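Local coordinates for chitin binding domain (Burkholderia pseudomallei, PDB 3UAM), which probably binds chitin and, as a member of the AA10 lytic polysaccharide monooxygenase family, may cleave polysaccharide chains oxidatively, at residues H124-W129 / L173-E178; L114-S119 / H181-P186; R128-I133 / P151-V156. All blocks are in the same frame, centred on the assembly; numbering follows the deposited sequence.

Contact 1 (H124-W129 / L173-E178)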
loop_
_atom_site.group_PDB
_atom_site.type_symbol
_atom_site.label_atom_id
_atom_site.label_comp_id
_atom_site.label_asym_id
_atom_site.label_seq_id
_atom_site.Cartn_x
_atom_site.Cartn_y
_atom_site.Cartn_z
ATOM N N HIS A 124 13.499 -4.759 -0.435
ATOM C CA HIS A 124 13.597 -5.116 -1.853
ATOM C C HIS A 124 14.099 -3.983 -2.706
ATOM O O HIS A 124 13.965 -2.798 -2.350
ATOM C CB HIS A 124 12.200 -5.466 -2.355
ATOM C CG HIS A 124 11.777 -6.872 -2.063
ATOM N ND1 HIS A 124 12.368 -7.926 -2.639
ATOM C CD2 HIS A 124 10.779 -7.375 -1.229
ATOM C CE1 HIS A 124 11.770 -9.064 -2.214
ATOM N NE2 HIS A 124 10.785 -8.721 -1.357
ATOM N N LYS A 125 14.657 -4.327 -3.864
ATOM C CA LYS A 125 14.816 -3.344 -4.955
ATOM C C LYS A 125 13.456 -2.755 -5.331
ATOM O O LYS A 125 12.544 -3.481 -5.640
ATOM C CB LYS A 125 15.429 -4.001 -6.180
ATOM C CG LYS A 125 16.876 -4.402 -5.999
ATOM C CD LYS A 125 17.438 -5.068 -7.243
ATOM C CE LYS A 125 18.907 -5.435 -7.054
ATOM N NZ LYS A 125 19.519 -6.040 -8.275
ATOM N N THR A 126 13.331 -1.440 -5.301
ATOM C CA THR A 126 12.028 -0.770 -5.402
ATOM C C THR A 126 11.853 0.023 -6.700
ATOM O O THR A 126 12.691 0.846 -7.026
ATOM C CB THR A 126 11.869 0.211 -4.252
ATOM O OG1 THR A 126 11.989 -0.491 -3.014
ATOM C CG2 THR A 126 10.514 0.945 -4.327
ATOM N N ARG A 127 10.753 -0.197 -7.415
ATOM C CA ARG A 127 10.442 0.638 -8.575
ATOM C C ARG A 127 9.729 1.915 -8.171
ATOM O O ARG A 127 10.068 2.976 -8.646
ATOM C CB ARG A 127 9.622 -0.116 -9.630
ATOM C CG ARG A 127 9.369 0.690 -10.895
ATOM C CD ARG A 127 10.646 1.288 -11.480
ATOM N NE ARG A 127 11.651 0.272 -11.755
ATOM C CZ ARG A 127 12.952 0.506 -11.933
ATOM N NH1 ARG A 127 13.440 1.729 -11.818
ATOM N NH2 ARG A 127 13.786 -0.505 -12.164
ATOM N N ARG A 128 8.744 1.803 -7.291
ATOM C CA ARG A 128 7.960 2.960 -6.866
ATOM C C ARG A 128 7.193 2.717 -5.555
ATOM O O ARG A 128 7.059 1.585 -5.085
ATOM C CB ARG A 128 6.986 3.378 -7.975
ATOM C CG ARG A 128 5.857 2.384 -8.216
ATOM C CD ARG A 128 4.833 2.804 -9.277
ATOM N NE ARG A 128 5.423 2.973 -10.609
ATOM C CZ ARG A 128 5.865 1.972 -11.370
ATOM N NH1 ARG A 128 5.821 0.713 -10.935
ATOM N NH2 ARG A 128 6.373 2.227 -12.569
ATOM N N TRP A 129 6.721 3.823 -4.978
ATOM C CA TRP A 129 5.699 3.833 -3.965
ATOM C C TRP A 129 4.596 4.689 -4.516
ATOM O O TRP A 129 4.856 5.727 -5.120
ATOM C CB TRP A 129 6.189 4.505 -2.699
ATOM C CG TRP A 129 7.306 3.828 -1.984
ATOM C CD1 TRP A 129 7.232 3.009 -0.860
ATOM C CD2 TRP A 129 8.723 3.929 -2.289
ATOM N NE1 TRP A 129 8.488 2.618 -0.457
ATOM C CE2 TRP A 129 9.423 3.133 -1.271
ATOM C CE3 TRP A 129 9.464 4.602 -3.248
ATOM C CZ2 TRP A 129 10.802 3.016 -1.255
ATOM C CZ3 TRP A 129 10.857 4.475 -3.224
ATOM C CH2 TRP A 129 11.506 3.687 -2.240
ATOM N N LEU A 173 18.192 1.532 -5.985
ATOM C CA LEU A 173 16.846 0.969 -5.839
ATOM C C LEU A 173 16.496 0.446 -4.453
ATOM O O LEU A 173 15.308 0.264 -4.169
ATOM C CB LEU A 173 16.579 -0.129 -6.886
ATOM C CG LEU A 173 16.744 0.314 -8.353
ATOM C CD1 LEU A 173 16.517 -0.852 -9.313
ATOM C CD2 LEU A 173 15.823 1.475 -8.683
ATOM N N ILE A 174 17.479 0.173 -3.597
ATOM C CA ILE A 174 17.143 -0.459 -2.304
ATOM C C ILE A 174 17.183 0.549 -1.156
ATOM O O ILE A 174 18.232 1.123 -0.899
ATOM C CB ILE A 174 18.092 -1.609 -1.921
ATOM C CG1 ILE A 174 18.207 -2.650 -3.058
ATOM C CG2 ILE A 174 17.599 -2.275 -0.621
ATOM C CD1 ILE A 174 19.309 -3.674 -2.799
ATOM N N PRO A 175 16.056 0.751 -0.458
ATOM C CA PRO A 175 16.073 1.581 0.751
ATOM C C PRO A 175 17.158 1.135 1.726
ATOM O O PRO A 175 17.367 -0.067 1.904
ATOM C CB PRO A 175 14.694 1.345 1.371
ATOM C CG PRO A 175 13.823 0.930 0.232
ATOM C CD PRO A 175 14.721 0.176 -0.714
ATOM N N GLN A 176 17.852 2.098 2.319
ATOM C CA GLN A 176 18.882 1.836 3.323
ATOM C C GLN A 176 18.330 2.103 4.738
ATOM O O GLN A 176 19.031 1.927 5.755
ATOM C CB GLN A 176 20.118 2.717 3.044
ATOM N N GLY A 177 17.070 2.507 4.808
ATOM C CA GLY A 177 16.422 2.807 6.075
ATOM C C GLY A 177 14.962 3.079 5.824
ATOM O O GLY A 177 14.460 2.827 4.726
ATOM N N GLU A 178 14.275 3.573 6.840
ATOM C CA GLU A 178 12.899 4.009 6.690
ATOM C C GLU A 178 12.756 4.936 5.481
ATOM O O GLU A 178 13.583 5.825 5.264
ATOM C CB GLU A 178 12.434 4.761 7.942
ATOM C CG GLU A 178 12.105 3.847 9.132
ATOM C CD GLU A 178 11.711 4.625 10.375
ATOM O OE1 GLU A 178 11.440 5.856 10.251
ATOM O OE2 GLU A 178 11.689 4.032 11.472
#
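The indole of Trp129 meets Pro175 at its edge: CG of the proline lies near the plane of the ring, 4.0 Å from Trp129 CZ2. One face of the same indole carries the methyl of Thr126, whose CG2 sits 3.5 Å above the ring plane and offset toward the rim. The second flat group, the Arg127 guanidinium, has Leu173 CD2 obliquely beside it, 3.9 Å from NH1.

Thr126 suits its place because its two branches do different work. A chi1 of -58° puts OG1 beside the backbone N, where it donates to His124 O at 3.1 Å; CG2 is then anti to that N and goes to the indole. OG1 also bonds to Trp198 NE1. The polar link between the segments is made by the backbone: Thr126 N donates to Leu173 O at 2.8 Å, with an N-H...O angle of 151° and the donor well above the carbonyl plane. Leu173 ends a helix, so its carbonyl is available to accept the N-H of Thr126. Pro175, having no N-H to satisfy, presents CD 3.5 Å from His124 O. CG of Lys125 touches Ile174 CG1 at 3.7 Å, the two side chains crossing at a slant, and the extended chain carries NZ away to Tyr164 O.

Arg127, bent at chi2 and chi3, is salt-bridged through NE to Asp69, and its NH1 is hydrogen-bonded to the carbonyls of Asn159 and Tyr161. The contact thus fastens the exit of helix 169-173 to the start of strand 126-133, beside strands 155-158 and 190-200, from which Tyr157 and Trp198 pack against Trp129.

Contact 2 (L114-S119 / H181-P186)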
loop_
_atom_site.group_PDB
_atom_site.type_symbol
_atom_site.label_atom_id
_atom_site.label_comp_id
_atom_site.label_asym_id
_atom_site.label_seq_id
_atom_site.Cartn_x
_atom_site.Cartn_y
_atom_site.Cartn_z
ATOM N N LEU A 114 1.028 15.461 5.432
ATOM C CA LEU A 114 1.043 14.161 6.067
ATOM C C LEU A 114 2.356 13.507 5.726
ATOM O O LEU A 114 2.733 13.432 4.561
ATOM C CB LEU A 114 -0.117 13.308 5.554
ATOM C CG LEU A 114 -0.375 11.994 6.297
ATOM C CD1 LEU A 114 -0.834 12.278 7.716
ATOM C CD2 LEU A 114 -1.407 11.178 5.545
ATOM N N GLN A 115 3.073 13.082 6.754
ATOM C CA GLN A 115 4.321 12.372 6.570
ATOM C C GLN A 115 4.051 10.872 6.705
ATOM O O GLN A 115 3.470 10.414 7.695
ATOM C CB GLN A 115 5.322 12.852 7.619
ATOM C CG GLN A 115 6.762 12.534 7.308
ATOM C CD GLN A 115 7.715 13.492 8.003
ATOM O OE1 GLN A 115 7.979 13.319 9.179
ATOM N NE2 GLN A 115 8.232 14.513 7.271
ATOM N N ILE A 116 4.441 10.112 5.700
ATOM C CA ILE A 116 4.320 8.657 5.721
ATOM C C ILE A 116 5.694 8.049 5.956
ATOM O O ILE A 116 6.676 8.458 5.287
ATOM C CB ILE A 116 3.839 8.103 4.370
ATOM C CG1 ILE A 116 2.577 8.825 3.879
ATOM C CG2 ILE A 116 3.632 6.583 4.447
ATOM C CD1 ILE A 116 1.378 8.687 4.774
ATOM N N SER A 117 5.787 7.106 6.900
ATOM C CA SER A 117 7.019 6.370 7.108
ATOM C C SER A 117 6.814 4.877 6.861
ATOM O O SER A 117 5.986 4.240 7.507
ATOM C CB SER A 117 7.561 6.565 8.526
ATOM O OG SER A 117 7.995 7.898 8.761
ATOM N N TRP A 118 7.609 4.335 5.956
ATOM C CA TRP A 118 7.784 2.876 5.777
ATOM C C TRP A 118 8.967 2.355 6.537
ATOM O O TRP A 118 10.010 3.006 6.576
ATOM C CB TRP A 118 8.038 2.545 4.331
ATOM C CG TRP A 118 6.859 2.727 3.430
ATOM C CD1 TRP A 118 6.412 3.903 2.827
ATOM C CD2 TRP A 118 5.956 1.685 2.951
ATOM N NE1 TRP A 118 5.322 3.653 2.047
ATOM C CE2 TRP A 118 4.992 2.343 2.096
ATOM C CE3 TRP A 118 5.853 0.311 3.159
ATOM C CZ2 TRP A 118 3.974 1.640 1.470
ATOM C CZ3 TRP A 118 4.830 -0.379 2.521
ATOM C CH2 TRP A 118 3.912 0.275 1.701
ATOM N N SER A 119 8.824 1.173 7.142
ATOM C CA SER A 119 9.959 0.435 7.689
ATOM C C SER A 119 9.971 -0.949 7.059
ATOM O O SER A 119 8.972 -1.383 6.481
ATOM C CB SER A 119 9.891 0.329 9.199
ATOM O OG SER A 119 11.147 -0.073 9.723
ATOM N N HIS A 181 7.960 9.844 3.198
ATOM C CA HIS A 181 7.295 10.608 2.144
ATOM C C HIS A 181 6.416 11.632 2.773
ATOM O O HIS A 181 5.896 11.398 3.861
ATOM C CB HIS A 181 6.471 9.681 1.274
ATOM C CG HIS A 181 7.313 8.737 0.435
ATOM N ND1 HIS A 181 6.966 7.457 0.209
ATOM C CD2 HIS A 181 8.517 8.944 -0.242
ATOM C CE1 HIS A 181 7.890 6.879 -0.590
ATOM N NE2 HIS A 181 8.845 7.782 -0.852
ATOM N N GLU A 182 6.232 12.761 2.104
ATOM C CA GLU A 182 5.350 13.818 2.615
ATOM C C GLU A 182 4.549 14.424 1.482
ATOM O O GLU A 182 5.097 14.758 0.433
ATOM C CB GLU A 182 6.148 14.927 3.331
ATOM C CG GLU A 182 5.266 16.001 3.990
ATOM C CD GLU A 182 6.004 16.821 5.044
ATOM O OE1 GLU A 182 7.141 17.245 4.757
ATOM O OE2 GLU A 182 5.461 17.022 6.175
ATOM N N PHE A 183 3.254 14.583 1.703
ATOM C CA PHE A 183 2.389 15.247 0.736
ATOM C C PHE A 183 1.166 15.840 1.428
ATOM O O PHE A 183 0.933 15.590 2.608
ATOM C CB PHE A 183 1.966 14.264 -0.361
ATOM C CG PHE A 183 1.532 12.917 0.146
ATOM C CD1 PHE A 183 0.246 12.711 0.587
ATOM C CD2 PHE A 183 2.409 11.831 0.118
ATOM C CE1 PHE A 183 -0.160 11.458 1.023
ATOM C CE2 PHE A 183 2.013 10.575 0.567
ATOM C CZ PHE A 183 0.726 10.389 1.019
ATOM N N ASN A 184 0.377 16.599 0.683
ATOM C CA ASN A 184 -0.818 17.193 1.235
ATOM C C ASN A 184 -2.002 16.330 0.924
ATOM O O ASN A 184 -2.185 15.916 -0.226
ATOM C CB ASN A 184 -1.048 18.579 0.660
ATOM C CG ASN A 184 0.023 19.543 1.079
ATOM O OD1 ASN A 184 0.994 19.736 0.358
ATOM N ND2 ASN A 184 -0.112 20.114 2.277
ATOM N N LEU A 185 -2.826 16.074 1.935
ATOM C CA LEU A 185 -4.080 15.373 1.714
ATOM C C LEU A 185 -5.022 16.266 0.909
ATOM O O LEU A 185 -5.018 17.489 1.084
ATOM C CB LEU A 185 -4.743 14.988 3.054
ATOM C CG LEU A 185 -4.026 13.976 3.943
ATOM C CD1 LEU A 185 -4.766 13.777 5.272
ATOM C CD2 LEU A 185 -3.843 12.659 3.203
ATOM N N PRO A 186 -5.853 15.665 0.046
ATOM C CA PRO A 186 -6.825 16.456 -0.715
ATOM C C PRO A 186 -8.032 16.855 0.147
ATOM O O PRO A 186 -8.046 16.609 1.346
ATOM C CB PRO A 186 -7.236 15.501 -1.830
ATOM C CG PRO A 186 -7.122 14.152 -1.204
ATOM C CD PRO A 186 -6.020 14.225 -0.190
#
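Ile116 and His181 exchange two backbone hydrogen bonds, Ile116 N to His181 O at 2.7 Å and His181 N to Ile116 O at 2.8 Å. Leu114 and Phe183 form the next hydrogen-bonded pair: Leu114 N reaches Phe183 O at 2.8 Å, and Phe183 N returns to Leu114 O at 3.1 Å. Between them Gln115 faces Glu182 as a non-hydrogen-bonded pair, where Glu182 CA and Gln115 CA make CA-H...O contacts to Leu114 O and His181 O, respectively.

This antiparallel pairing joins strand 113-121 to strand 179-184, an outer strand of a three-stranded sheet, consistent with one layer of the beta-sandwich core of AA10 proteins. Polar Gln115 and Glu182 suit its exposed face; their ends approach only to 3.9 Å, NE2 to OE1.

The buried face is largely apolar. A chi1 of 45° sets Phe183 CG between backbone N and carbonyl carbon, and the ring beyond it lies against Ile116, CZ touching CG1 at 3.7 Å. Farther along, the methyls Leu114 CD2 and Leu185 CD2 meet at 3.7 Å, near Leu194 of strand 190-200. At the other end Trp118 and His181 bring polar nitrogens into this buried layer, and both Trp118 NE1 and His181 ND1 are hydrogen-bonded to Tyr131 OH.

Contact 3 (R128-I133 / P151-V156)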
loop_
_atom_site.group_PDB
_atom_site.type_symbol
_atom_site.label_atom_id
_atom_site.label_comp_id
_atom_site.label_asym_id
_atom_site.label_seq_id
_atom_site.Cartn_x
_atom_site.Cartn_y
_atom_site.Cartn_z
ATOM N N ARG A 128 8.744 1.803 -7.291
ATOM C CA ARG A 128 7.960 2.960 -6.866
ATOM C C ARG A 128 7.193 2.717 -5.555
ATOM O O ARG A 128 7.059 1.585 -5.085
ATOM C CB ARG A 128 6.986 3.378 -7.975
ATOM C CG ARG A 128 5.857 2.384 -8.216
ATOM C CD ARG A 128 4.833 2.804 -9.277
ATOM N NE ARG A 128 5.423 2.973 -10.609
ATOM C CZ ARG A 128 5.865 1.972 -11.370
ATOM N NH1 ARG A 128 5.821 0.713 -10.935
ATOM N NH2 ARG A 128 6.373 2.227 -12.569
ATOM N N TRP A 129 6.721 3.823 -4.978
ATOM C CA TRP A 129 5.699 3.833 -3.965
ATOM C C TRP A 129 4.596 4.689 -4.516
ATOM O O TRP A 129 4.856 5.727 -5.120
ATOM C CB TRP A 129 6.189 4.505 -2.699
ATOM C CG TRP A 129 7.306 3.828 -1.984
ATOM C CD1 TRP A 129 7.232 3.009 -0.860
ATOM C CD2 TRP A 129 8.723 3.929 -2.289
ATOM N NE1 TRP A 129 8.488 2.618 -0.457
ATOM C CE2 TRP A 129 9.423 3.133 -1.271
ATOM C CE3 TRP A 129 9.464 4.602 -3.248
ATOM C CZ2 TRP A 129 10.802 3.016 -1.255
ATOM C CZ3 TRP A 129 10.857 4.475 -3.224
ATOM C CH2 TRP A 129 11.506 3.687 -2.240
ATOM N N THR A 130 3.362 4.259 -4.308
ATOM C CA THR A 130 2.195 4.935 -4.834
ATOM C C THR A 130 1.188 5.088 -3.693
ATOM O O THR A 130 1.091 4.195 -2.826
ATOM C CB THR A 130 1.530 4.120 -5.953
ATOM O OG1 THR A 130 2.425 4.000 -7.073
ATOM C CG2 THR A 130 0.311 4.863 -6.436
ATOM N N TYR A 131 0.488 6.221 -3.678
ATOM C CA TYR A 131 -0.530 6.499 -2.683
ATOM C C TYR A 131 -1.851 6.791 -3.389
ATOM O O TYR A 131 -1.940 7.694 -4.182
ATOM C CB TYR A 131 -0.106 7.647 -1.784
ATOM C CG TYR A 131 1.189 7.338 -1.064
ATOM C CD1 TYR A 131 1.168 6.673 0.154
ATOM C CD2 TYR A 131 2.422 7.671 -1.613
ATOM C CE1 TYR A 131 2.333 6.365 0.821
ATOM C CE2 TYR A 131 3.594 7.373 -0.940
ATOM C CZ TYR A 131 3.540 6.706 0.281
ATOM O OH TYR A 131 4.674 6.358 0.988
ATOM N N TRP A 132 -2.862 6.007 -3.058
ATOM C CA TRP A 132 -4.193 6.077 -3.652
ATOM C C TRP A 132 -5.197 6.507 -2.608
ATOM O O TRP A 132 -5.093 6.114 -1.433
ATOM C CB TRP A 132 -4.612 4.687 -4.186
ATOM C CG TRP A 132 -3.627 4.046 -5.141
ATOM C CD1 TRP A 132 -2.574 3.181 -4.836
ATOM C CD2 TRP A 132 -3.574 4.215 -6.606
ATOM N NE1 TRP A 132 -1.910 2.804 -6.000
ATOM C CE2 TRP A 132 -2.458 3.406 -7.080
ATOM C CE3 TRP A 132 -4.316 4.933 -7.524
ATOM C CZ2 TRP A 132 -2.102 3.359 -8.421
ATOM C CZ3 TRP A 132 -3.954 4.875 -8.871
ATOM C CH2 TRP A 132 -2.882 4.083 -9.311
ATOM N N ILE A 133 -6.202 7.270 -3.029
ATOM C CA ILE A 133 -7.153 7.865 -2.109
ATOM C C ILE A 133 -8.573 7.555 -2.615
ATOM O O ILE A 133 -8.848 7.577 -3.836
ATOM C CB ILE A 133 -6.940 9.393 -1.967
ATOM C CG1 ILE A 133 -7.834 9.981 -0.875
ATOM C CG2 ILE A 133 -7.218 10.104 -3.284
ATOM C CD1 ILE A 133 -7.464 9.616 0.535
ATOM N N PRO A 151 -8.953 7.178 -9.826
ATOM C CA PRO A 151 -8.115 6.519 -10.820
ATOM C C PRO A 151 -6.695 7.115 -10.899
ATOM O O PRO A 151 -5.756 6.428 -11.282
ATOM C CB PRO A 151 -8.908 6.699 -12.136
ATOM C CG PRO A 151 -9.758 7.901 -11.919
ATOM C CD PRO A 151 -10.101 7.872 -10.445
ATOM N N ASP A 152 -6.542 8.366 -10.499
ATOM C CA ASP A 152 -5.234 8.994 -10.459
ATOM C C ASP A 152 -4.666 8.929 -9.044
ATOM O O ASP A 152 -5.323 9.301 -8.090
ATOM C CB ASP A 152 -5.310 10.443 -10.929
ATOM C CG ASP A 152 -5.734 10.552 -12.373
ATOM O OD1 ASP A 152 -5.539 9.591 -13.167
ATOM O OD2 ASP A 152 -6.286 11.595 -12.726
ATOM N N PRO A 153 -3.427 8.460 -8.915
ATOM C CA PRO A 153 -2.867 8.377 -7.568
ATOM C C PRO A 153 -2.754 9.764 -6.938
ATOM O O PRO A 153 -2.588 10.759 -7.633
ATOM C CB PRO A 153 -1.493 7.728 -7.776
ATOM C CG PRO A 153 -1.194 7.843 -9.238
ATOM C CD PRO A 153 -2.495 8.013 -9.961
ATOM N N LEU A 154 -2.894 9.815 -5.620
ATOM C CA LEU A 154 -2.658 11.052 -4.889
ATOM C C LEU A 154 -1.186 11.453 -5.034
ATOM O O LEU A 154 -0.880 12.610 -5.270
ATOM C CB LEU A 154 -3.036 10.885 -3.412
ATOM C CG LEU A 154 -2.741 12.077 -2.497
ATOM C CD1 LEU A 154 -3.475 13.334 -3.009
ATOM C CD2 LEU A 154 -3.126 11.700 -1.075
ATOM N N LYS A 155 -0.287 10.477 -4.945
ATOM C CA LYS A 155 1.141 10.744 -5.072
ATOM C C LYS A 155 1.908 9.495 -5.517
ATOM O O LYS A 155 1.567 8.373 -5.140
ATOM C CB LYS A 155 1.692 11.267 -3.747
ATOM C CG LYS A 155 3.154 11.689 -3.808
ATOM C CD LYS A 155 3.281 13.151 -4.121
ATOM C CE LYS A 155 4.733 13.558 -4.150
ATOM N NZ LYS A 155 4.714 14.967 -4.600
ATOM N N VAL A 156 2.924 9.702 -6.347
ATOM C CA VAL A 156 3.772 8.610 -6.803
ATOM C C VAL A 156 5.217 9.039 -6.546
ATOM O O VAL A 156 5.567 10.189 -6.820
ATOM C CB VAL A 156 3.581 8.330 -8.311
ATOM C CG1 VAL A 156 4.465 7.180 -8.760
ATOM C CG2 VAL A 156 2.111 8.033 -8.654
HETATM O O HOH W 1 -6.068 7.621 -5.953
#
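A classic beta bulge shapes the pairing of strand 126-133 with strand 155-158, for Leu154 and Lys155 both stand opposite Tyr131. Tyr131 N donates to Lys155 O at 2.8 Å, while Tyr131 O receives two weak bonds, from Leu154 N at 2.7 Å and a strongly bent 126°, and from Lys155 N at 3.3 Å. Thr130 and Val156 then continue the antiparallel register as a non-hydrogen-bonded pair, their beta-branched side chains lying side by side.

Before the bulge, Pro153 packs on Trp132. Its CB stands over the six-membered ring in a CH-pi contact, 4.0 Å from the centroid and 13° off the normal, a place suited to the compact, rigid pyrrolidine ring. Thr130 CG2 lies against the same indole face and also touches Pro153 CB at 3.6 Å, so methyl and pyrrolidine share one surface. Pro151 O approaches the indole at its edge, near CZ3, and Trp132 NE1 bonds to a bound glycerol, probably from the crystallisation liquor. On the other side of the strand Ile133 CG2 packs loosely on Leu154 CB.

Beyond the direct pairing a water links the backbones: it accepts from Ile133 N at 2.9 Å and lies 2.8 Å from Asp152 O, to which it can donate.

How the contacts relate
Of the strands in these contacts, 113-121 comes first and opens the longest loop, which contact 2 closes at strand 179-184. Contacts 1 and 3 are nested inside it; both use strand 126-133, sharing Arg128 and Trp129. Contact 3 closes the shorter loop, at residues 151-156; contact 1 closes later, just after helix 169-173. Contact 2 belongs to the three-stranded antiparallel sheet, contact 3 to the mixed sheet, and contact 1 brings the helix exit to the latter. The two sheets meet where Trp129 CG packs on His181 CE1 at 3.4 Å; separately, Glu178 CB, in the loop after the helix, reaches Trp118 O, joining contacts 1 and 2.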